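PDB 2XMZ: hydrolase, alpha/beta hydrolase FOLD family from Staphylococcus aureus, which catalyses formation of 2-succinyl-6-hydroxy-2,4-cyclohexadiene-1-carboxylate in menaquinone biosynthesis, probably by eliminating pyruvate from its substrate. Local coordinates for residues L211-Y217 / C237-T243; I112-T116 / G244-H248. All coordinates share one frame; numbering follows the deposited sequence.

How the contacts relate
Contact 1 joins strands 210-215 and 235-240 and runs on into the loops past their C-terminal ends; contact 2 brings the chain just beyond strand 235-240 back over the end of strand 110-114, where the alpha/beta hydrolase fold carries its reactive groups. Their centres are about 7 Å apart. Strand 210-215 links them through probable hydrogen bonds from Leu213 N to Leu113 O (2.7 Å) and from Ser115 N to Leu213 O (2.8 Å), while Ile247 CD1 packs 3.4 Å from Ala214 C. Asp218 directly follows segment 211-217 and His245 lies in contact 2; with Ser91 they are consistent with a Ser-His-Asp triad.

Contact 1 of 2, residues L211-Y217 / C237-T243; sequences LILAGEY and CKLISAT
Two parallel strands of a beta-alpha-beta unit meet here, Ile212 to Gly215 lying beside Cys237 to Ile240, with helix 219-231 making the connection between them. The short strand axes diverge by 24°. Lys238 sits between two carbonyl-amide links, giving its N to Ile212 O (2.7 Å) and receiving Ala214 N at its O over a longer 3.3 Å; Ile240 N then bonds to Ala214 O. On one face of the sheet Leu213 CD2 rests 3.8 Å from Lys238 CB, and the lysine chain, bent at chi2, crosses Leu211 at about a right angle, with Lys238 CG beside Leu211 CD1. The other face carries Ile212, Ala214, Cys237 and Leu239, which pack on helix 219-231.

Within the alpha/beta hydrolase fold these are the last two strands, 235-240 being an outer one, and the pairing carries on past their ends into the loops. Ile240 O is gripped twice, by Glu216 N and by Thr243 OG1 (2.9 Å), which approach from opposite faces of the carbonyl plane. A type II turn from Ile240 to Thr243 folds the chain back toward Glu216 and Tyr217. There the extended Glu216 side chain, with CG trans to its own N (chi1 156°), brings OE2 within 3.1 Å of Ala242 N, which meets the carboxylate from above its plane. Tyr217 holds the same turn through backbone and ring: its N bonds to Thr243 O (2.9 Å), and Ala242 CA lies over the ring face in a CH-pi contact, 3.7 Å from the Tyr217 ring centroid and 29° off the normal. Ala242 CB lies 3.4 Å from Tyr217 OH, at the outer end of the ring.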
ATOM      1  N   LEU A 211      -1.704  -4.442  12.507  1.00 24.12           N
ATOM      2  CA  LEU A 211      -3.137  -4.404  12.237  1.00 24.49           C
ATOM      3  C   LEU A 211      -3.338  -4.810  10.785  1.00 23.18           C
ATOM      4  O   LEU A 211      -2.722  -4.258   9.911  1.00 22.45           O
ATOM      5  CB  LEU A 211      -3.711  -3.001  12.443  1.00 25.07           C
ATOM      6  CG  LEU A 211      -5.201  -2.795  12.107  1.00 25.06           C
ATOM      7  CD1 LEU A 211      -6.145  -3.585  13.074  1.00 25.59           C
ATOM      8  CD2 LEU A 211      -5.541  -1.310  12.108  1.00 24.17           C
ATOM      9  N   ILE A 212      -4.201  -5.791  10.550  1.00 23.79           N
ATOM     10  CA  ILE A 212      -4.528  -6.225   9.190  1.00 22.92           C
ATOM     11  C   ILE A 212      -5.989  -5.923   8.880  1.00 23.43           C
ATOM     12  O   ILE A 212      -6.888  -6.270   9.659  1.00 24.98           O
ATOM     13  CB  ILE A 212      -4.211  -7.727   8.993  1.00 23.26           C
ATOM     14  CG1 ILE A 212      -2.712  -7.979   9.215  1.00 23.76           C
ATOM     15  CG2 ILE A 212      -4.682  -8.198   7.619  1.00 22.07           C
ATOM     16  CD1 ILE A 212      -2.346  -9.408   9.657  1.00 24.06           C
ATOM     17  N   LEU A 213      -6.218  -5.249   7.754  1.00 22.55           N
ATOM     18  CA  LEU A 213      -7.558  -4.855   7.342  1.00 23.40           C
ATOM     19  C   LEU A 213      -7.850  -5.484   5.991  1.00 23.19           C
ATOM     20  O   LEU A 213      -6.997  -5.489   5.098  1.00 22.75           O
ATOM     21  CB  LEU A 213      -7.679  -3.331   7.256  1.00 23.71           C
ATOM     22  CG  LEU A 213      -7.256  -2.519   8.488  1.00 26.30           C
ATOM     23  CD1 LEU A 213      -7.302  -1.035   8.215  1.00 29.01           C
ATOM     24  CD2 LEU A 213      -8.112  -2.845   9.696  1.00 27.39           C
ATOM     25  N   ALA A 214      -9.053  -6.025   5.853  1.00 23.38           N
ATOM     26  CA  ALA A 214      -9.541  -6.504   4.561  1.00 23.64           C
ATOM     27  C   ALA A 214     -11.009  -6.100   4.442  1.00 24.43           C
ATOM     28  O   ALA A 214     -11.677  -5.903   5.448  1.00 25.56           O
ATOM     29  CB  ALA A 214      -9.385  -8.025   4.454  1.00 24.04           C
ATOM     30  N   GLY A 215     -11.507  -5.975   3.222  1.00 24.23           N
ATOM     31  CA  GLY A 215     -12.890  -5.597   3.021  1.00 24.96           C
ATOM     32  C   GLY A 215     -13.716  -6.842   2.838  1.00 25.82           C
ATOM     33  O   GLY A 215     -13.321  -7.734   2.117  1.00 25.70           O
ATOM     34  N   GLU A 216     -14.863  -6.883   3.506  1.00 27.28           N
ATOM     35  CA  GLU A 216     -15.747  -8.043   3.537  1.00 29.34           C
ATOM     36  C   GLU A 216     -16.180  -8.544   2.150  1.00 29.68           C
ATOM     37  O   GLU A 216     -16.248  -9.753   1.931  1.00 29.35           O
ATOM     38  CB  GLU A 216     -16.925  -7.709   4.430  1.00 30.87           C
ATOM     39  CG  GLU A 216     -18.188  -8.478   4.194  1.00 33.66           C
ATOM     40  CD  GLU A 216     -19.188  -8.191   5.267  1.00 35.62           C
ATOM     41  OE1 GLU A 216     -19.086  -8.849   6.329  1.00 37.05           O
ATOM     42  OE2 GLU A 216     -20.048  -7.305   5.053  1.00 34.86           O
ATOM     43  N   TYR A 217     -16.419  -7.613   1.215  1.00 29.63           N
ATOM     44  CA  TYR A 217     -16.756  -7.971  -0.171  1.00 30.73           C
ATOM     45  C   TYR A 217     -15.551  -8.515  -0.933  1.00 29.67           C
ATOM     46  O   TYR A 217     -15.701  -9.095  -1.994  1.00 31.07           O
ATOM     47  CB  TYR A 217     -17.317  -6.775  -0.948  1.00 30.96           C
ATOM     48  CG  TYR A 217     -18.618  -6.238  -0.408  1.00 34.30           C
ATOM     49  CD1 TYR A 217     -19.468  -7.032   0.352  1.00 33.92           C
ATOM     50  CD2 TYR A 217     -19.003  -4.926  -0.673  1.00 35.67           C
ATOM     51  CE1 TYR A 217     -20.654  -6.527   0.856  1.00 38.33           C
ATOM     52  CE2 TYR A 217     -20.193  -4.421  -0.188  1.00 38.44           C
ATOM     53  CZ  TYR A 217     -21.010  -5.217   0.576  1.00 37.94           C
ATOM     54  OH  TYR A 217     -22.189  -4.692   1.055  1.00 42.54           O
ATOM     55  N   CYS A 237      -6.579  -8.902  13.037  1.00 31.38           N
ATOM     56  CA  CYS A 237      -7.233  -8.813  11.725  1.00 31.64           C
ATOM     57  C   CYS A 237      -8.642  -8.261  11.873  1.00 31.92           C
ATOM     58  O   CYS A 237      -9.448  -8.799  12.626  1.00 33.33           O
ATOM     59  CB  CYS A 237      -7.264 -10.185  11.016  1.00 31.93           C
ATOM     60  SG  CYS A 237      -8.060 -10.201   9.363  1.00 36.42           S
ATOM     61  N   LYS A 238      -8.939  -7.174  11.168  1.00 31.46           N
ATOM     62  CA  LYS A 238     -10.274  -6.603  11.197  1.00 31.78           C
ATOM     63  C   LYS A 238     -10.875  -6.588   9.817  1.00 31.43           C
ATOM     64  O   LYS A 238     -10.299  -6.033   8.867  1.00 29.15           O
ATOM     65  CB  LYS A 238     -10.284  -5.193  11.810  1.00 32.48           C
ATOM     66  CG  LYS A 238      -9.732  -5.175  13.229  1.00 34.41           C
ATOM     67  CD  LYS A 238     -10.694  -4.567  14.224  1.00 41.82           C
ATOM     68  CE  LYS A 238     -10.200  -4.771  15.662  1.00 45.06           C
ATOM     69  NZ  LYS A 238      -8.853  -4.153  15.880  1.00 47.84           N
ATOM     70  N   LEU A 239     -12.030  -7.220   9.727  1.00 32.07           N
ATOM     71  CA  LEU A 239     -12.845  -7.259   8.530  1.00 33.02           C
ATOM     72  C   LEU A 239     -13.757  -6.049   8.528  1.00 33.10           C
ATOM     73  O   LEU A 239     -14.474  -5.816   9.496  1.00 34.53           O
ATOM     74  CB  LEU A 239     -13.706  -8.521   8.539  1.00 34.26           C
ATOM     75  CG  LEU A 239     -13.124  -9.698   7.776  1.00 36.06           C
ATOM     76  CD1 LEU A 239     -13.799 -11.030   8.130  1.00 36.67           C
ATOM     77  CD2 LEU A 239     -13.289  -9.384   6.301  1.00 38.50           C
ATOM     78  N   ILE A 240     -13.739  -5.291   7.441  1.00 31.70           N
ATOM     79  CA  ILE A 240     -14.549  -4.092   7.367  1.00 32.32           C
ATOM     80  C   ILE A 240     -15.797  -4.374   6.539  1.00 32.51           C
ATOM     81  O   ILE A 240     -15.703  -4.640   5.334  1.00 32.09           O
ATOM     82  CB  ILE A 240     -13.749  -2.862   6.833  1.00 31.70           C
ATOM     83  CG1 ILE A 240     -12.351  -2.771   7.499  1.00 31.36           C
ATOM     84  CG2 ILE A 240     -14.556  -1.573   7.011  1.00 33.26           C
ATOM     85  CD1 ILE A 240     -12.360  -2.557   9.015  1.00 32.38           C
ATOM     86  N   SER A 241     -16.947  -4.331   7.217  1.00 32.73           N
ATOM     87  CA  SER A 241     -18.264  -4.573   6.624  1.00 33.39           C
ATOM     88  C   SER A 241     -18.503  -3.781   5.356  1.00 33.12           C
ATOM     89  O   SER A 241     -18.143  -2.621   5.271  1.00 32.18           O
ATOM     90  CB  SER A 241     -19.358  -4.171   7.616  1.00 34.81           C
ATOM     91  OG  SER A 241     -19.272  -4.942   8.795  1.00 36.15           O
ATOM     92  N   ALA A 242     -19.151  -4.415   4.388  1.00 33.55           N
ATOM     93  CA  ALA A 242     -19.719  -3.720   3.230  1.00 33.66           C
ATOM     94  C   ALA A 242     -18.722  -2.899   2.414  1.00 32.52           C
ATOM     95  O   ALA A 242     -19.111  -1.934   1.762  1.00 32.99           O
ATOM     96  CB  ALA A 242     -20.943  -2.857   3.660  1.00 36.01           C
ATOM     97  N   THR A 243     -17.441  -3.280   2.451  1.00 30.50           N
ATOM     98  CA  THR A 243     -16.424  -2.648   1.610  1.00 29.87           C
ATOM     99  C   THR A 243     -15.668  -3.674   0.785  1.00 28.26           C
ATOM    100  O   THR A 243     -15.567  -4.828   1.172  1.00 27.54           O
ATOM    101  CB  THR A 243     -15.371  -1.817   2.415  1.00 28.85           C
ATOM    102  OG1 THR A 243     -14.772  -2.639   3.422  1.00 29.92           O
ATOM    103  CG2 THR A 243     -16.009  -0.597   3.057  1.00 31.16           C
TER

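Contact 2 of 2, residues I112-T116 / G244-H248; sequences ILEST and GHTIH
Glu114 and Ser115, at the end of strand 110-114, reach across to the segment that carries His245 and begins helix 247-250. From CB, the Glu114 side chain heads toward that segment, its CG opposite the backbone N (chi1 178°) and the rest of the chain extended. Glu114 CG passes Ile247 CD1 at 3.8 Å, the two side chains sliding by in opposite directions. CD then lies near the plane of the His248 ring, at its edge, with the carboxylate turned 76° from that ring. Glu114 OE1 offers its syn lone pair to His248 ND1 (2.6 Å), and the N-H...O angle is 166°. Glu114 OE2 takes His248 N at 2.9 Å from above the carboxylate plane, so a single carboxylate holds both the ring and the backbone of His248 in the first turn of the helix.

Ser115 works one residue further on. Its OG gives a short hydrogen bond to His245 O (2.5 Å), on a lone pair in the carbonyl plane, while its CB sits over one face of the imidazole, 3.7 Å from the His245 ring centroid. The two ring nitrogens have partners beyond these segments: ND1 hydrogen-bonds to Asp218 and NE2 to Ser91, consistent with a Ser-His-Asp charge relay. Thr31 meets the far nitrogen of His248, NE2.

The chemistry implies a second shell: Ser115 holds the carbonyl and covers one ring face of the probable triad histidine, and the buried Glu114 carboxylate, accepting from the start of the helix, is likely to have its negative charge eased there.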
ATOM      1  N   ILE A 112       0.805  -1.671   9.614  1.00 21.41           N
ATOM      2  CA  ILE A 112      -0.609  -1.707   9.218  1.00 21.52           C
ATOM      3  C   ILE A 112      -0.713  -2.072   7.758  1.00 20.54           C
ATOM      4  O   ILE A 112      -0.045  -1.491   6.894  1.00 20.83           O
ATOM      5  CB  ILE A 112      -1.415  -0.397   9.506  1.00 21.62           C
ATOM      6  CG1 ILE A 112      -1.309  -0.012  10.975  1.00 22.65           C
ATOM      7  CG2 ILE A 112      -2.886  -0.627   9.174  1.00 20.08           C
ATOM      8  CD1 ILE A 112      -1.820   1.440  11.317  1.00 23.81           C
ATOM      9  N   LEU A 113      -1.572  -3.048   7.500  1.00 20.78           N
ATOM     10  CA  LEU A 113      -1.734  -3.622   6.185  1.00 20.32           C
ATOM     11  C   LEU A 113      -3.204  -3.558   5.782  1.00 21.14           C
ATOM     12  O   LEU A 113      -4.077  -4.082   6.492  1.00 21.73           O
ATOM     13  CB  LEU A 113      -1.277  -5.090   6.225  1.00 20.25           C
ATOM     14  CG  LEU A 113       0.161  -5.298   6.746  1.00 21.36           C
ATOM     15  CD1 LEU A 113       0.435  -6.783   6.852  1.00 24.21           C
ATOM     16  CD2 LEU A 113       1.184  -4.645   5.840  1.00 21.20           C
ATOM     17  N   GLU A 114      -3.468  -2.947   4.634  1.00 20.29           N
ATOM     18  CA  GLU A 114      -4.813  -2.850   4.126  1.00 20.85           C
ATOM     19  C   GLU A 114      -4.883  -3.556   2.792  1.00 20.45           C
ATOM     20  O   GLU A 114      -4.181  -3.189   1.822  1.00 20.95           O
ATOM     21  CB  GLU A 114      -5.267  -1.391   3.961  1.00 21.01           C
ATOM     22  CG  GLU A 114      -6.693  -1.286   3.368  1.00 20.01           C
ATOM     23  CD  GLU A 114      -7.022   0.084   2.790  1.00 22.42           C
ATOM     24  OE1 GLU A 114      -6.173   1.002   2.847  1.00 21.65           O
ATOM     25  OE2 GLU A 114      -8.136   0.235   2.241  1.00 22.96           O
ATOM     26  N   SER A 115      -5.716  -4.578   2.739  1.00 21.61           N
ATOM     27  CA  SER A 115      -6.003  -5.286   1.483  1.00 21.88           C
ATOM     28  C   SER A 115      -4.719  -5.636   0.712  1.00 21.47           C
ATOM     29  O   SER A 115      -4.559  -5.274  -0.450  1.00 20.46           O
ATOM     30  CB  SER A 115      -6.928  -4.424   0.628  1.00 22.49           C
ATOM     31  OG  SER A 115      -8.138  -4.182   1.310  1.00 24.98           O
ATOM     32  N   THR A 116      -3.814  -6.358   1.363  1.00 21.15           N
ATOM     33  CA  THR A 116      -2.536  -6.674   0.723  1.00 20.87           C
ATOM     34  C   THR A 116      -2.234  -8.168   0.824  1.00 22.14           C
ATOM     35  O   THR A 116      -3.047  -8.956   1.352  1.00 22.54           O
ATOM     36  CB  THR A 116      -1.398  -5.807   1.315  1.00 19.64           C
ATOM     37  OG1 THR A 116      -0.239  -5.841   0.474  1.00 19.53           O
ATOM     38  CG2 THR A 116      -0.997  -6.223   2.751  1.00 20.52           C
ATOM     39  N   GLY A 244     -15.120  -3.223  -0.340  1.00 27.53           N
ATOM     40  CA  GLY A 244     -14.232  -4.044  -1.148  1.00 26.67           C
ATOM     41  C   GLY A 244     -12.770  -3.787  -0.856  1.00 25.41           C
ATOM     42  O   GLY A 244     -12.354  -3.629   0.308  1.00 25.66           O
ATOM     43  N   HIS A 245     -11.986  -3.733  -1.915  1.00 24.55           N
ATOM     44  CA  HIS A 245     -10.537  -3.723  -1.793  1.00 23.75           C
ATOM     45  C   HIS A 245     -10.007  -2.426  -1.168  1.00 22.20           C
ATOM     46  O   HIS A 245      -9.193  -2.463  -0.237  1.00 21.30           O
ATOM     47  CB  HIS A 245      -9.918  -3.939  -3.169  1.00 24.10           C
ATOM     48  CG  HIS A 245      -8.483  -4.339  -3.122  1.00 24.23           C
ATOM     49  ND1 HIS A 245      -8.067  -5.559  -2.630  1.00 24.96           N
ATOM     50  CD2 HIS A 245      -7.365  -3.700  -3.544  1.00 23.58           C
ATOM     51  CE1 HIS A 245      -6.750  -5.642  -2.729  1.00 24.36           C
ATOM     52  NE2 HIS A 245      -6.302  -4.538  -3.298  1.00 24.38           N
ATOM     53  N   THR A 246     -10.473  -1.289  -1.680  1.00 22.15           N
ATOM     54  CA  THR A 246      -9.965   0.019  -1.225  1.00 21.78           C
ATOM     55  C   THR A 246     -10.851   0.546  -0.092  1.00 22.62           C
ATOM     56  O   THR A 246     -11.626   1.499  -0.266  1.00 23.96           O
ATOM     57  CB  THR A 246      -9.879   1.039  -2.363  1.00 21.74           C
ATOM     58  OG1 THR A 246      -9.446   0.396  -3.567  1.00 23.15           O
ATOM     59  CG2 THR A 246      -8.911   2.163  -2.016  1.00 22.62           C
ATOM     60  N   ILE A 247     -10.704  -0.081   1.064  1.00 22.94           N
ATOM     61  CA  ILE A 247     -11.470   0.262   2.256  1.00 23.82           C
ATOM     62  C   ILE A 247     -11.328   1.744   2.616  1.00 24.47           C
ATOM     63  O   ILE A 247     -12.327   2.404   2.899  1.00 25.63           O
ATOM     64  CB  ILE A 247     -11.020  -0.535   3.488  1.00 23.65           C
ATOM     65  CG1 ILE A 247     -10.898  -2.035   3.192  1.00 23.79           C
ATOM     66  CG2 ILE A 247     -12.000  -0.282   4.659  1.00 25.42           C
ATOM     67  CD1 ILE A 247     -10.092  -2.788   4.263  1.00 23.64           C
ATOM     68  N   HIS A 248     -10.105   2.274   2.583  1.00 24.07           N
ATOM     69  CA  HIS A 248      -9.872   3.671   3.021  1.00 24.75           C
ATOM     70  C   HIS A 248     -10.642   4.689   2.193  1.00 26.15           C
ATOM     71  O   HIS A 248     -10.777   5.859   2.577  1.00 27.87           O
ATOM     72  CB  HIS A 248      -8.364   4.004   3.135  1.00 23.73           C
ATOM     73  CG  HIS A 248      -7.620   4.064   1.835  1.00 22.15           C
ATOM     74  ND1 HIS A 248      -6.815   3.042   1.390  1.00 21.12           N
ATOM     75  CD2 HIS A 248      -7.501   5.058   0.922  1.00 22.70           C
ATOM     76  CE1 HIS A 248      -6.276   3.377   0.230  1.00 22.05           C
ATOM     77  NE2 HIS A 248      -6.662   4.607  -0.066  1.00 20.48           N
TER